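Local coordinates for centrosomal protein of 104 kDa (Homo sapiens, PDB 5LPI) that is required for ciliogenesis and for structural integrity at the ciliary tip, and is represented here by its zinc finger array, at residues 31-37 with 130-134; 41-45 with 57-63; 73-77 with 103-108. One frame throughout, in Å; residues are numbered along the deposited sequence.

Contact 1 (31-37 with 130-134). With ZN (zinc ion), chain G.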
ATOM      1  N   HIS A  31     -12.445   8.783  -6.212  1.00 31.11           N
ATOM      2  CA  HIS A  31     -12.247   7.950  -5.033  1.00 31.93           C
ATOM      3  C   HIS A  31     -10.787   7.532  -4.867  1.00 24.64           C
ATOM      4  O   HIS A  31     -10.203   7.707  -3.792  1.00 29.43           O
ATOM      5  CB  HIS A  31     -13.164   6.715  -5.126  1.00 33.25           C
ATOM      6  CG  HIS A  31     -13.033   5.783  -3.963  1.00 27.34           C
ATOM      7  ND1 HIS A  31     -13.443   6.122  -2.692  1.00 27.87           N
ATOM      8  CD2 HIS A  31     -12.541   4.524  -3.877  1.00 23.56           C
ATOM      9  CE1 HIS A  31     -13.214   5.112  -1.873  1.00 28.57           C
ATOM     10  NE2 HIS A  31     -12.663   4.136  -2.567  1.00 26.42           N
ATOM     11  N   TYR A  32     -10.181   6.966  -5.918  1.00 24.63           N
ATOM     12  CA  TYR A  32      -8.795   6.515  -5.806  1.00 28.93           C
ATOM     13  C   TYR A  32      -7.856   7.690  -5.577  1.00 29.80           C
ATOM     14  O   TYR A  32      -6.877   7.583  -4.830  1.00 24.69           O
ATOM     15  CB  TYR A  32      -8.345   5.773  -7.061  1.00 22.89           C
ATOM     16  CG  TYR A  32      -9.249   4.666  -7.594  1.00 27.91           C
ATOM     17  CD1 TYR A  32      -9.909   3.785  -6.742  1.00 28.80           C
ATOM     18  CD2 TYR A  32      -9.412   4.497  -8.968  1.00 29.37           C
ATOM     19  CE1 TYR A  32     -10.734   2.767  -7.261  1.00 30.12           C
ATOM     20  CE2 TYR A  32     -10.223   3.487  -9.490  1.00 37.21           C
ATOM     21  CZ  TYR A  32     -10.881   2.626  -8.627  1.00 38.36           C
ATOM     22  OH  TYR A  32     -11.688   1.632  -9.151  1.00 37.73           O
ATOM     23  N   TRP A  33      -8.115   8.811  -6.252  1.00 28.91           N
ATOM     24  CA  TRP A  33      -7.187   9.934  -6.226  1.00 22.19           C
ATOM     25  C   TRP A  33      -7.140  10.586  -4.848  1.00 19.89           C
ATOM     26  O   TRP A  33      -6.074  11.053  -4.426  1.00 22.53           O
ATOM     27  CB  TRP A  33      -7.591  10.953  -7.300  1.00 25.46           C
ATOM     28  CG  TRP A  33      -6.715  12.164  -7.393  1.00 24.22           C
ATOM     29  CD1 TRP A  33      -7.099  13.464  -7.211  1.00 28.34           C
ATOM     30  CD2 TRP A  33      -5.314  12.202  -7.718  1.00 24.02           C
ATOM     31  NE1 TRP A  33      -6.025  14.298  -7.401  1.00 25.83           N
ATOM     32  CE2 TRP A  33      -4.921  13.556  -7.716  1.00 27.55           C
ATOM     33  CE3 TRP A  33      -4.361  11.227  -8.031  1.00 27.80           C
ATOM     34  CZ2 TRP A  33      -3.615  13.957  -7.984  1.00 28.08           C
ATOM     35  CZ3 TRP A  33      -3.066  11.624  -8.307  1.00 28.33           C
ATOM     36  CH2 TRP A  33      -2.705  12.981  -8.285  1.00 29.25           C
ATOM     37  N   LYS A  34      -8.255  10.601  -4.129  1.00 25.08           N
ATOM     38  CA  LYS A  34      -8.356  11.368  -2.889  1.00 28.34           C
ATOM     39  C   LYS A  34      -8.753  10.581  -1.645  1.00 28.12           C
ATOM     40  O   LYS A  34      -8.300  10.937  -0.555  1.00 31.29           O
ATOM     41  CB  LYS A  34      -9.366  12.512  -3.051  1.00 26.84           C
ATOM     42  CG  LYS A  34      -8.859  13.617  -3.991  1.00 29.10           C
ATOM     43  CD  LYS A  34      -9.817  14.783  -4.031  1.00 30.38           C
ATOM     44  CE  LYS A  34      -9.193  15.911  -4.894  1.00 31.92           C
ATOM     45  NZ  LYS A  34      -9.952  17.183  -4.830  1.00 30.72           N
ATOM     46  N   HIS A  35      -9.571   9.544  -1.761  1.00 28.72           N
ATOM     47  CA  HIS A  35     -10.307   9.073  -0.587  1.00 30.74           C
ATOM     48  C   HIS A  35     -10.023   7.642  -0.164  1.00 27.22           C
ATOM     49  O   HIS A  35     -10.040   7.370   1.033  1.00 33.02           O
ATOM     50  CB  HIS A  35     -11.809   9.222  -0.833  1.00 32.74           C
ATOM     51  CG  HIS A  35     -12.216  10.625  -1.123  1.00 33.49           C
ATOM     52  ND1 HIS A  35     -12.060  11.642  -0.209  1.00 38.90           N
ATOM     53  CD2 HIS A  35     -12.751  11.191  -2.231  1.00 38.84           C
ATOM     54  CE1 HIS A  35     -12.489  12.777  -0.737  1.00 37.07           C
ATOM     55  NE2 HIS A  35     -12.915  12.531  -1.962  1.00 38.01           N
ATOM     56  N   CYS A  36      -9.795   6.712  -1.093  1.00 29.52           N
ATOM     57  CA  CYS A  36      -9.692   5.299  -0.724  1.00 27.74           C
ATOM     58  C   CYS A  36      -8.590   5.063   0.305  1.00 26.96           C
ATOM     59  O   CYS A  36      -7.426   5.390   0.066  1.00 24.15           O
ATOM     60  CB  CYS A  36      -9.434   4.440  -1.960  1.00 27.56           C
ATOM     61  SG  CYS A  36      -9.416   2.641  -1.612  1.00 27.99           S
ATOM     62  N   LEU A  37      -8.953   4.455   1.446  1.00 28.80           N
ATOM     63  CA  LEU A  37      -7.982   4.241   2.520  1.00 29.35           C
ATOM     64  C   LEU A  37      -6.920   3.206   2.164  1.00 23.84           C
ATOM     65  O   LEU A  37      -5.876   3.159   2.821  1.00 26.97           O
ATOM     66  CB  LEU A  37      -8.703   3.813   3.808  1.00 30.95           C
ATOM     67  CG  LEU A  37      -9.663   4.848   4.401  1.00 31.79           C
ATOM     68  CD1 LEU A  37     -10.365   4.304   5.626  1.00 35.69           C
ATOM     69  CD2 LEU A  37      -8.931   6.135   4.733  1.00 39.55           C
ATOM     70  N   MET A 130      -0.070   5.761  10.384  1.00 31.18           N
ATOM     71  CA  MET A 130       0.660   6.533   9.390  1.00 33.63           C
ATOM     72  C   MET A 130      -0.099   6.634   8.069  1.00 33.99           C
ATOM     73  O   MET A 130       0.483   7.047   7.066  1.00 33.27           O
ATOM     74  CB  MET A 130       2.051   5.925   9.165  1.00 32.90           C
ATOM     75  CG  MET A 130       2.985   6.022  10.370  1.00 39.16           C
ATOM     76  SD  MET A 130       3.252   7.743  10.863  1.00 47.57           S
ATOM     77  CE  MET A 130       4.171   8.364   9.458  1.00 45.26           C
ATOM     78  N   ASN A 131      -1.381   6.276   8.048  1.00 35.53           N
ATOM     79  CA  ASN A 131      -2.200   6.358   6.837  1.00 32.25           C
ATOM     80  C   ASN A 131      -2.835   7.742   6.781  1.00 35.64           C
ATOM     81  O   ASN A 131      -3.824   8.014   7.470  1.00 37.00           O
ATOM     82  CB  ASN A 131      -3.253   5.257   6.836  1.00 32.18           C
ATOM     83  CG  ASN A 131      -4.030   5.191   5.542  1.00 34.34           C
ATOM     84  OD1 ASN A 131      -3.814   5.995   4.628  1.00 32.61           O
ATOM     85  ND2 ASN A 131      -4.938   4.219   5.447  1.00 27.41           N
ATOM     86  N   LEU A 132      -2.289   8.612   5.921  1.00 36.53           N
ATOM     87  CA  LEU A 132      -2.685  10.015   5.908  1.00 41.44           C
ATOM     88  C   LEU A 132      -4.088  10.246   5.364  1.00 39.96           C
ATOM     89  O   LEU A 132      -4.617  11.351   5.529  1.00 44.03           O
ATOM     90  CB  LEU A 132      -1.681  10.839   5.099  1.00 41.83           C
ATOM     91  CG  LEU A 132      -0.223  10.639   5.531  1.00 51.79           C
ATOM     92  CD1 LEU A 132       0.732  11.488   4.697  1.00 50.51           C
ATOM     93  CD2 LEU A 132      -0.063  10.924   7.023  1.00 52.32           C
ATOM     94  N   ARG A 133      -4.699   9.262   4.710  1.00 30.58           N
ATOM     95  CA  ARG A 133      -6.095   9.423   4.335  1.00 31.63           C
ATOM     96  C   ARG A 133      -7.044   9.037   5.453  1.00 38.72           C
ATOM     97  O   ARG A 133      -8.254   9.220   5.301  1.00 42.22           O
ATOM     98  CB  ARG A 133      -6.432   8.595   3.095  1.00 30.72           C
ATOM     99  CG  ARG A 133      -5.731   9.080   1.839  1.00 35.61           C
ATOM    100  CD  ARG A 133      -6.046   8.199   0.671  1.00 33.25           C
ATOM    101  NE  ARG A 133      -5.393   8.673  -0.544  1.00 27.37           N
ATOM    102  CZ  ARG A 133      -5.677   8.207  -1.747  1.00 30.47           C
ATOM    103  NH1 ARG A 133      -6.602   7.264  -1.871  1.00 26.41           N
ATOM    104  NH2 ARG A 133      -5.055   8.702  -2.816  1.00 31.71           N
ATOM    105  N   LYS A 134      -6.533   8.487   6.549  1.00 41.08           N
ATOM    106  CA  LYS A 134      -7.383   8.057   7.647  1.00 48.35           C
ATOM    107  C   LYS A 134      -7.560   9.198   8.638  1.00 55.64           C
ATOM    108  O   LYS A 134      -8.654   9.748   8.755  1.00 63.60           O
ATOM    109  CB  LYS A 134      -6.801   6.817   8.339  1.00 41.44           C
ATOM    110  CG  LYS A 134      -7.840   6.009   9.103  1.00 61.06           C
ATOM    111  CD  LYS A 134      -7.407   4.562   9.358  1.00 67.12           C
ATOM    112  CE  LYS A 134      -6.368   4.454  10.465  1.00 66.14           C
ATOM    113  NZ  LYS A 134      -6.109   3.026  10.844  1.00 67.38           N
TER
HETATM  114 ZN    ZN G 903     -11.686   2.304  -2.086  1.00 33.28          ZN

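Contact 2 (41-45 with 57-63). With ZN (zinc ion), chain F.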
ATOM      1  N   ARG A  41      -1.095   8.229  -2.901  1.00 25.60           N
ATOM      2  CA  ARG A  41      -0.408   8.850  -4.027  1.00 24.87           C
ATOM      3  C   ARG A  41       1.090   8.728  -3.821  1.00 27.72           C
ATOM      4  O   ARG A  41       1.613   9.214  -2.817  1.00 28.86           O
ATOM      5  CB  ARG A  41      -0.750  10.334  -4.157  1.00 28.90           C
ATOM      6  CG  ARG A  41      -1.997  10.662  -4.885  1.00 39.05           C
ATOM      7  CD  ARG A  41      -2.175  12.185  -4.892  1.00 33.54           C
ATOM      8  NE  ARG A  41      -3.565  12.520  -4.659  1.00 33.60           N
ATOM      9  CZ  ARG A  41      -4.001  13.721  -4.319  1.00 29.98           C
ATOM     10  NH1 ARG A  41      -3.144  14.726  -4.172  1.00 31.22           N
ATOM     11  NH2 ARG A  41      -5.289  13.903  -4.126  1.00 26.89           N
ATOM     12  N   CYS A  42       1.793   8.157  -4.791  1.00 22.09           N
ATOM     13  CA  CYS A  42       3.251   8.132  -4.689  1.00 28.60           C
ATOM     14  C   CYS A  42       3.803   9.552  -4.747  1.00 25.51           C
ATOM     15  O   CYS A  42       3.567  10.273  -5.723  1.00 24.33           O
ATOM     16  CB  CYS A  42       3.855   7.290  -5.808  1.00 25.11           C
ATOM     17  SG  CYS A  42       5.645   7.255  -5.707  1.00 25.82           S
ATOM     18  N   ASP A  43       4.540   9.966  -3.714  1.00 27.06           N
ATOM     19  CA  ASP A  43       5.053  11.336  -3.729  1.00 30.02           C
ATOM     20  C   ASP A  43       6.113  11.532  -4.815  1.00 31.75           C
ATOM     21  O   ASP A  43       6.341  12.664  -5.251  1.00 27.68           O
ATOM     22  CB  ASP A  43       5.629  11.709  -2.360  1.00 41.50           C
ATOM     23  CG  ASP A  43       5.853  13.217  -2.196  1.00 57.10           C
ATOM     24  OD1 ASP A  43       5.213  14.023  -2.914  1.00 54.86           O
ATOM     25  OD2 ASP A  43       6.675  13.599  -1.332  1.00 65.61           O
ATOM     26  N   HIS A  44       6.728  10.451  -5.292  1.00 26.77           N
ATOM     27  CA  HIS A  44       7.839  10.577  -6.223  1.00 25.68           C
ATOM     28  C   HIS A  44       7.378  10.699  -7.673  1.00 26.93           C
ATOM     29  O   HIS A  44       7.946  11.491  -8.429  1.00 26.06           O
ATOM     30  CB  HIS A  44       8.778   9.389  -6.012  1.00 25.32           C
ATOM     31  CG  HIS A  44       9.154   9.204  -4.575  1.00 26.70           C
ATOM     32  ND1 HIS A  44      10.021  10.055  -3.926  1.00 31.29           N
ATOM     33  CD2 HIS A  44       8.696   8.343  -3.634  1.00 30.96           C
ATOM     34  CE1 HIS A  44      10.131   9.685  -2.660  1.00 34.13           C
ATOM     35  NE2 HIS A  44       9.324   8.659  -2.455  1.00 30.19           N
ATOM     36  N   CYS A  45       6.322   9.970  -8.062  1.00 23.83           N
ATOM     37  CA  CYS A  45       5.834   9.974  -9.429  1.00 27.47           C
ATOM     38  C   CYS A  45       4.421  10.515  -9.571  1.00 25.79           C
ATOM     39  O   CYS A  45       3.959  10.706 -10.707  1.00 24.53           O
ATOM     40  CB  CYS A  45       5.889   8.552 -10.011  1.00 23.88           C
ATOM     41  SG  CYS A  45       4.617   7.460  -9.363  1.00 24.51           S
ATOM     42  N   HIS A  57       6.096  -1.175  -5.984  1.00 35.87           N
ATOM     43  CA  HIS A  57       5.988  -0.046  -6.912  1.00 32.58           C
ATOM     44  C   HIS A  57       7.281   0.750  -6.958  1.00 31.44           C
ATOM     45  O   HIS A  57       7.844   0.998  -8.032  1.00 29.16           O
ATOM     46  CB  HIS A  57       4.830   0.880  -6.503  1.00 25.85           C
ATOM     47  CG  HIS A  57       4.877   2.229  -7.175  1.00 30.82           C
ATOM     48  ND1 HIS A  57       4.382   2.449  -8.445  1.00 28.74           N
ATOM     49  CD2 HIS A  57       5.394   3.413  -6.765  1.00 28.93           C
ATOM     50  CE1 HIS A  57       4.578   3.713  -8.780  1.00 29.45           C
ATOM     51  NE2 HIS A  57       5.189   4.322  -7.778  1.00 26.32           N
ATOM     52  N   LEU A  58       7.763   1.170  -5.787  1.00 29.41           N
ATOM     53  CA  LEU A  58       8.944   2.019  -5.725  1.00 28.89           C
ATOM     54  C   LEU A  58      10.159   1.331  -6.333  1.00 31.19           C
ATOM     55  O   LEU A  58      11.004   1.985  -6.951  1.00 32.18           O
ATOM     56  CB  LEU A  58       9.227   2.418  -4.271  1.00 25.81           C
ATOM     57  CG  LEU A  58       8.187   3.336  -3.611  1.00 28.73           C
ATOM     58  CD1 LEU A  58       8.448   3.388  -2.096  1.00 32.79           C
ATOM     59  CD2 LEU A  58       8.206   4.759  -4.229  1.00 26.83           C
ATOM     60  N   LEU A  59      10.263   0.013  -6.173  1.00 33.35           N
ATOM     61  CA  LEU A  59      11.464  -0.685  -6.621  1.00 33.07           C
ATOM     62  C   LEU A  59      11.411  -1.112  -8.083  1.00 34.72           C
ATOM     63  O   LEU A  59      12.462  -1.185  -8.732  1.00 40.46           O
ATOM     64  CB  LEU A  59      11.709  -1.917  -5.745  1.00 32.82           C
ATOM     65  CG  LEU A  59      12.050  -1.641  -4.280  1.00 30.37           C
ATOM     66  CD1 LEU A  59      12.093  -2.936  -3.485  1.00 31.69           C
ATOM     67  CD2 LEU A  59      13.379  -0.910  -4.187  1.00 31.69           C
ATOM     68  N   THR A  60      10.226  -1.426  -8.623  1.00 37.35           N
ATOM     69  CA  THR A  60      10.151  -2.023  -9.949  1.00 43.12           C
ATOM     70  C   THR A  60       9.247  -1.290 -10.939  1.00 44.73           C
ATOM     71  O   THR A  60       9.212  -1.677 -12.110  1.00 45.67           O
ATOM     72  CB  THR A  60       9.688  -3.489  -9.853  1.00 42.63           C
ATOM     73  OG1 THR A  60       8.295  -3.534  -9.530  1.00 41.22           O
ATOM     74  CG2 THR A  60      10.462  -4.234  -8.780  1.00 36.09           C
ATOM     75  N   GLU A  61       8.532  -0.260 -10.525  1.00 36.57           N
ATOM     76  CA  GLU A  61       7.537   0.303 -11.430  1.00 41.52           C
ATOM     77  C   GLU A  61       7.584   1.820 -11.524  1.00 40.79           C
ATOM     78  O   GLU A  61       7.412   2.366 -12.621  1.00 38.09           O
ATOM     79  CB  GLU A  61       6.154  -0.154 -10.968  1.00 44.89           C
ATOM     80  CG  GLU A  61       5.004   0.344 -11.799  1.00 60.27           C
ATOM     81  CD  GLU A  61       3.680  -0.185 -11.292  1.00 84.97           C
ATOM     82  OE1 GLU A  61       3.657  -0.767 -10.188  1.00 95.91           O
ATOM     83  OE2 GLU A  61       2.666  -0.026 -11.998  1.00 95.14           O
ATOM     84  N   CYS A  62       7.802   2.506 -10.401  1.00 32.15           N
ATOM     85  CA  CYS A  62       7.792   3.959 -10.326  1.00 27.20           C
ATOM     86  C   CYS A  62       8.688   4.588 -11.388  1.00 29.94           C
ATOM     87  O   CYS A  62       9.762   4.068 -11.698  1.00 32.92           O
ATOM     88  CB  CYS A  62       8.267   4.376  -8.929  1.00 25.22           C
ATOM     89  SG  CYS A  62       8.159   6.117  -8.520  1.00 28.05           S
ATOM     90  N   ASP A  63       8.236   5.727 -11.941  1.00 32.63           N
ATOM     91  CA  ASP A  63       9.109   6.565 -12.762  1.00 25.59           C
ATOM     92  C   ASP A  63      10.449   6.818 -12.090  1.00 33.72           C
ATOM     93  O   ASP A  63      11.466   6.976 -12.778  1.00 30.01           O
ATOM     94  CB  ASP A  63       8.467   7.922 -13.052  1.00 25.87           C
ATOM     95  CG  ASP A  63       7.267   7.829 -13.980  1.00 32.61           C
ATOM     96  OD1 ASP A  63       7.162   6.847 -14.740  1.00 34.60           O
ATOM     97  OD2 ASP A  63       6.430   8.758 -13.940  1.00 33.50           O
TER
HETATM   98 ZN    ZN F 902       5.954   6.245  -7.783  1.00 28.75          ZN
HETATM   99  O   HOH W   1       5.939  10.918 -12.816  1.00 38.06           O

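Contact 3 (73-77 with 103-108). With ZN (zinc ion), chain H; ZN (zinc ion), chain E.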
ATOM      1  N   ARG A  73      17.391  -5.972   4.966  1.00 52.72           N
ATOM      2  CA  ARG A  73      16.931  -6.203   6.334  1.00 51.23           C
ATOM      3  C   ARG A  73      15.423  -6.005   6.449  1.00 48.25           C
ATOM      4  O   ARG A  73      14.698  -6.917   6.861  1.00 45.82           O
ATOM      5  CB  ARG A  73      17.679  -5.286   7.311  1.00 46.32           C
ATOM      6  CG  ARG A  73      17.369  -5.510   8.796  1.00 44.50           C
ATOM      7  CD  ARG A  73      18.214  -4.562   9.657  1.00 48.04           C
ATOM      8  NE  ARG A  73      17.559  -4.139  10.900  1.00 46.99           N
ATOM      9  CZ  ARG A  73      17.794  -4.683  12.090  1.00 50.88           C
ATOM     10  NH1 ARG A  73      18.668  -5.674  12.203  1.00 54.62           N
ATOM     11  NH2 ARG A  73      17.173  -4.228  13.170  1.00 48.70           N
ATOM     12  N   CYS A  74      14.925  -4.827   6.077  1.00 42.76           N
ATOM     13  CA  CYS A  74      13.509  -4.536   6.237  1.00 41.03           C
ATOM     14  C   CYS A  74      12.687  -4.767   4.975  1.00 37.06           C
ATOM     15  O   CYS A  74      11.460  -4.690   5.049  1.00 45.68           O
ATOM     16  CB  CYS A  74      13.304  -3.090   6.707  1.00 35.68           C
ATOM     17  SG  CYS A  74      13.945  -1.861   5.571  1.00 36.18           S
ATOM     18  N   SER A  75      13.321  -5.035   3.833  1.00 44.32           N
ATOM     19  CA  SER A  75      12.678  -5.287   2.540  1.00 49.58           C
ATOM     20  C   SER A  75      12.078  -4.032   1.920  1.00 43.49           C
ATOM     21  O   SER A  75      11.462  -4.123   0.850  1.00 40.57           O
ATOM     22  CB  SER A  75      11.577  -6.356   2.618  1.00 58.57           C
ATOM     23  OG  SER A  75      10.389  -5.816   3.195  1.00 62.58           O
ATOM     24  N   GLU A  76      12.238  -2.868   2.537  1.00 35.07           N
ATOM     25  CA  GLU A  76      11.653  -1.640   2.028  1.00 35.53           C
ATOM     26  C   GLU A  76      12.588  -0.955   1.030  1.00 35.33           C
ATOM     27  O   GLU A  76      13.791  -1.226   0.969  1.00 36.79           O
ATOM     28  CB  GLU A  76      11.317  -0.693   3.183  1.00 31.81           C
ATOM     29  CG  GLU A  76      10.277  -1.268   4.152  1.00 36.44           C
ATOM     30  CD  GLU A  76       9.897  -0.314   5.274  1.00 41.21           C
ATOM     31  OE1 GLU A  76      10.320   0.867   5.243  1.00 43.46           O
ATOM     32  OE2 GLU A  76       9.171  -0.751   6.197  1.00 39.80           O
ATOM     33  N   ALA A  77      12.001  -0.070   0.228  1.00 32.91           N
ATOM     34  CA  ALA A  77      12.767   0.792  -0.661  1.00 32.86           C
ATOM     35  C   ALA A  77      13.349   1.967   0.115  1.00 33.60           C
ATOM     36  O   ALA A  77      12.669   2.596   0.932  1.00 36.28           O
ATOM     37  CB  ALA A  77      11.886   1.321  -1.794  1.00 29.45           C
ATOM     38  N   ARG A 103       3.616  -6.622   5.619  1.00 32.78           N
ATOM     39  CA  ARG A 103       4.517  -5.569   6.063  1.00 35.53           C
ATOM     40  C   ARG A 103       3.960  -4.228   5.608  1.00 34.16           C
ATOM     41  O   ARG A 103       3.841  -3.983   4.403  1.00 32.51           O
ATOM     42  CB  ARG A 103       5.924  -5.778   5.496  1.00 39.30           C
ATOM     43  CG  ARG A 103       6.828  -4.564   5.602  1.00 41.26           C
ATOM     44  CD  ARG A 103       7.010  -4.125   7.047  1.00 38.85           C
ATOM     45  NE  ARG A 103       8.171  -3.252   7.225  1.00 39.52           N
ATOM     46  CZ  ARG A 103       9.262  -3.579   7.919  1.00 39.54           C
ATOM     47  NH1 ARG A 103       9.352  -4.770   8.517  1.00 37.00           N
ATOM     48  NH2 ARG A 103      10.258  -2.707   8.037  1.00 35.29           N
ATOM     49  N   CYS A 104       3.625  -3.370   6.561  1.00 29.47           N
ATOM     50  CA  CYS A 104       3.127  -2.040   6.220  1.00 30.96           C
ATOM     51  C   CYS A 104       4.295  -1.138   5.871  1.00 31.18           C
ATOM     52  O   CYS A 104       5.181  -0.937   6.710  1.00 30.18           O
ATOM     53  CB  CYS A 104       2.342  -1.405   7.361  1.00 25.01           C
ATOM     54  SG  CYS A 104       1.627   0.183   6.846  1.00 29.79           S
ATOM     55  N   PRO A 105       4.345  -0.582   4.661  1.00 27.75           N
ATOM     56  CA  PRO A 105       5.429   0.343   4.321  1.00 33.57           C
ATOM     57  C   PRO A 105       5.254   1.730   4.926  1.00 37.03           C
ATOM     58  O   PRO A 105       6.184   2.547   4.841  1.00 34.12           O
ATOM     59  CB  PRO A 105       5.354   0.403   2.795  1.00 33.78           C
ATOM     60  CG  PRO A 105       3.848   0.343   2.532  1.00 28.46           C
ATOM     61  CD  PRO A 105       3.344  -0.683   3.577  1.00 28.51           C
ATOM     62  N   LEU A 106       4.098   2.030   5.522  1.00 32.34           N
ATOM     63  CA  LEU A 106       3.875   3.353   6.103  1.00 29.33           C
ATOM     64  C   LEU A 106       4.317   3.418   7.562  1.00 33.50           C
ATOM     65  O   LEU A 106       4.954   4.389   7.979  1.00 35.34           O
ATOM     66  CB  LEU A 106       2.399   3.740   5.991  1.00 29.11           C
ATOM     67  CG  LEU A 106       1.793   3.686   4.583  1.00 33.21           C
ATOM     68  CD1 LEU A 106       0.332   4.133   4.627  1.00 31.74           C
ATOM     69  CD2 LEU A 106       2.613   4.551   3.591  1.00 29.48           C
ATOM     70  N   CYS A 107       3.986   2.401   8.358  1.00 36.92           N
ATOM     71  CA  CYS A 107       4.371   2.382   9.763  1.00 33.59           C
ATOM     72  C   CYS A 107       5.408   1.313  10.079  1.00 30.17           C
ATOM     73  O   CYS A 107       5.851   1.223  11.231  1.00 36.17           O
ATOM     74  CB  CYS A 107       3.129   2.199  10.657  1.00 35.25           C
ATOM     75  SG  CYS A 107       2.405   0.527  10.619  1.00 33.59           S
ATOM     76  N   HIS A 108       5.781   0.477   9.103  1.00 33.56           N
ATOM     77  CA  HIS A 108       6.857  -0.510   9.242  1.00 34.33           C
ATOM     78  C   HIS A 108       6.513  -1.672  10.168  1.00 35.15           C
ATOM     79  O   HIS A 108       7.417  -2.343  10.668  1.00 37.45           O
ATOM     80  CB  HIS A 108       8.155   0.149   9.720  1.00 39.25           C
ATOM     81  CG  HIS A 108       8.447   1.437   9.028  1.00 43.65           C
ATOM     82  ND1 HIS A 108       8.817   1.497   7.699  1.00 38.95           N
ATOM     83  CD2 HIS A 108       8.373   2.717   9.461  1.00 38.45           C
ATOM     84  CE1 HIS A 108       8.992   2.760   7.354  1.00 39.20           C
ATOM     85  NE2 HIS A 108       8.717   3.520   8.400  1.00 42.22           N
TER
HETATM   86 ZN    ZN H 904       0.700   0.758   8.906  1.00 33.84          ZN
HETATM   87 ZN    ZN E 901      16.162  -1.487   6.345  1.00 41.13          ZN
HETATM   88  O   HOH W   2       8.592   2.409   3.177  1.00 50.09           O

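Contact 1 (31-37 with 130-134)
Leu37 and Arg133 bring the two backbones to 5.8 Å between their CA atoms, where the last turns of helix 27-35, with a wider pi-type turn at 31-35, and the residues after it meet the type I beta turn Asn131 to Lys134. The arginine does most of the work. With CG anti to its carbonyl carbon (chi1 -67°) and the chain extended from CG to NE, it pushes its guanidinium among the carbonyls of 32-36. Arg133 NH1 and NH2 grip Tyr32 O end-on, the NH2 bond measuring 2.9 Å; the oxygen lies in the guanidinium plane, while NH1 stands above the carbonyl plane. Arg133 NH1 also donates to Cys36 O at 2.8 Å, and the carbonyl carbon of Lys34 lies over one face of the group. Beyond it, Asn131 ND2 meets Leu37 O in the carbonyl plane, on a lone pair, at 3.0 Å, and gives a second bond to Leu122 O of helix 115-123. Leu37 folds its CD2 methyl over the turn, 3.9 Å from Arg133 CB and 3.8 Å from Lys134 CA. A methionine in place of Arg133 would probably leave the carbonyls of Tyr32 and Cys36 without their shared donor and the C-terminal turn more weakly held. His31 NE2 and Cys36 SG bind zinc with Cys13 and Cys16, so the arginine grips the backbone that carries half of this site. A cation at the carbonyl end of a helix is likely to be favoured by the helix dipole, which suggests an electrostatic as well as a hydrogen-bonded tie between the first finger and the tail.

Contact 2 (41-45 with 57-63)
Cys42 and Cys45 face His57 and Cys62 across a zinc ion, the four making a complete CCHC zinc finger: the CxxC turn between strands 39-41 and 48-50 supplies two thiolates, and helix 54-60 with the loop after it supplies the imidazole and the third. Coordination dominates the contact. The metal lies 2.1 Å from His57 NE2 and 2.3 Å from Cys62 SG. His57 has CG anti to its backbone N (chi1 165°), which carries the ring out from the helix with NE2 directed at the ion; both CxxC sulfurs consequently sit at the ring edge, Cys45 SG 3.6 Å from His57 NE2.

Hydrogen bonds shape each half of the site. Within the CxxC turn, the backbone N-H groups of His44 and Cys45 both point at Cys42 SG, weak bonds that would be expected to temper the charge on the thiolate. On the helical side, His57 O accepts from Glu61 N and Cys62 N, which arrive from opposite faces of its plane, and this turns the chain at the helix end to present Cys62 to the metal.

Nonpolar contact closes one flank. Leu58 CD2 lies 3.7 Å from His44 CD2 and 3.9 Å from Cys42 SG, the two side chains of Leu58 and His44 crossing at about a right angle. The same His44 ring meets Phe68 edge-to-face, and Leu58 also touches Phe68, so this flank continues into the neighbouring hairpin. On another flank Cys45 CB packs 3.6 Å from Cys62 SG. Close by, a water linking the two loops donates to Cys45 O at 2.9 Å; its other leg, to Asp63 OD2, is very short and so less certain.

Contact 3 (73-77 with 103-108)
Two CxxC turns of successive zinc fingers meet where Glu76 reaches across to Arg103 and His108. One carboxylate oxygen takes most of the load: Glu76 OE2 accepts three hydrogen bonds. The straightest comes from His108 ND1, 2.7 Å from Glu76 OE2 at 174°, delivered to the syn lone pair with the oxygen almost exactly in the imidazole plane. Ring and carboxylate are nearly coplanar, and Glu76 OE1 also lies close to the ring. Arg103 comes from another direction, side-on, with NE and NH2 both directed at OE2. Arg103 NE, 2.9 Å from Glu76 OE2, uses the oxygen's anti lone pair, whereas NH2 meets the oxygen from above the carboxylate plane; the guanidinium stands perpendicular to the carboxylate, at 89°. This pair is a salt bridge, and the carboxylate would be expected to hold the proton of His108 on ND1 while Arg103 offsets its charge.

Each turn belongs to a CCHC zinc finger with a short antiparallel hairpin. Cys74 SG binds one zinc ion with Cys71, His86 and Cys92; Cys104 and Cys107 bind another with His121 and Cys128. The bridge therefore couples residues next to, or two along from, ligands of two metal sites.

The bend in Arg103 at chi2 (59°) slides its guanidinium between two carbonyl oxygens, with His108 O 3.5 Å above one face and Cys74 O 3.7 Å from the opposite one. Arg103 NH2 also comes within 3.3 Å of Cys74 CB and donates to Asn93 O, while NH1 bonds to Asn110 OD1. Asn93 returns to the same group of residues, its ND2 donating to His108 O.

How the contacts relate
The three contacts run through an array of four zinc fingers. Along the chain, contact 2 closes before contact 3 opens, and both are nested inside the long loop closed by contact 1. Their centres lie about 17 Å (contacts 1 and 2), 19 Å (1 and 3) and 15 Å (2 and 3) apart. They also touch: Trp33 O probably accepts a hydrogen bond from Arg41 NE, Met130 packs on Leu106 and Cys107, and Leu58 and Leu59 of helix 54-60 rest on Ala77 of strand 77-79. Contact 2 builds one finger, contact 3 joins two, and contact 1 ties the tail after the fourth to the first, consistent with a compact array.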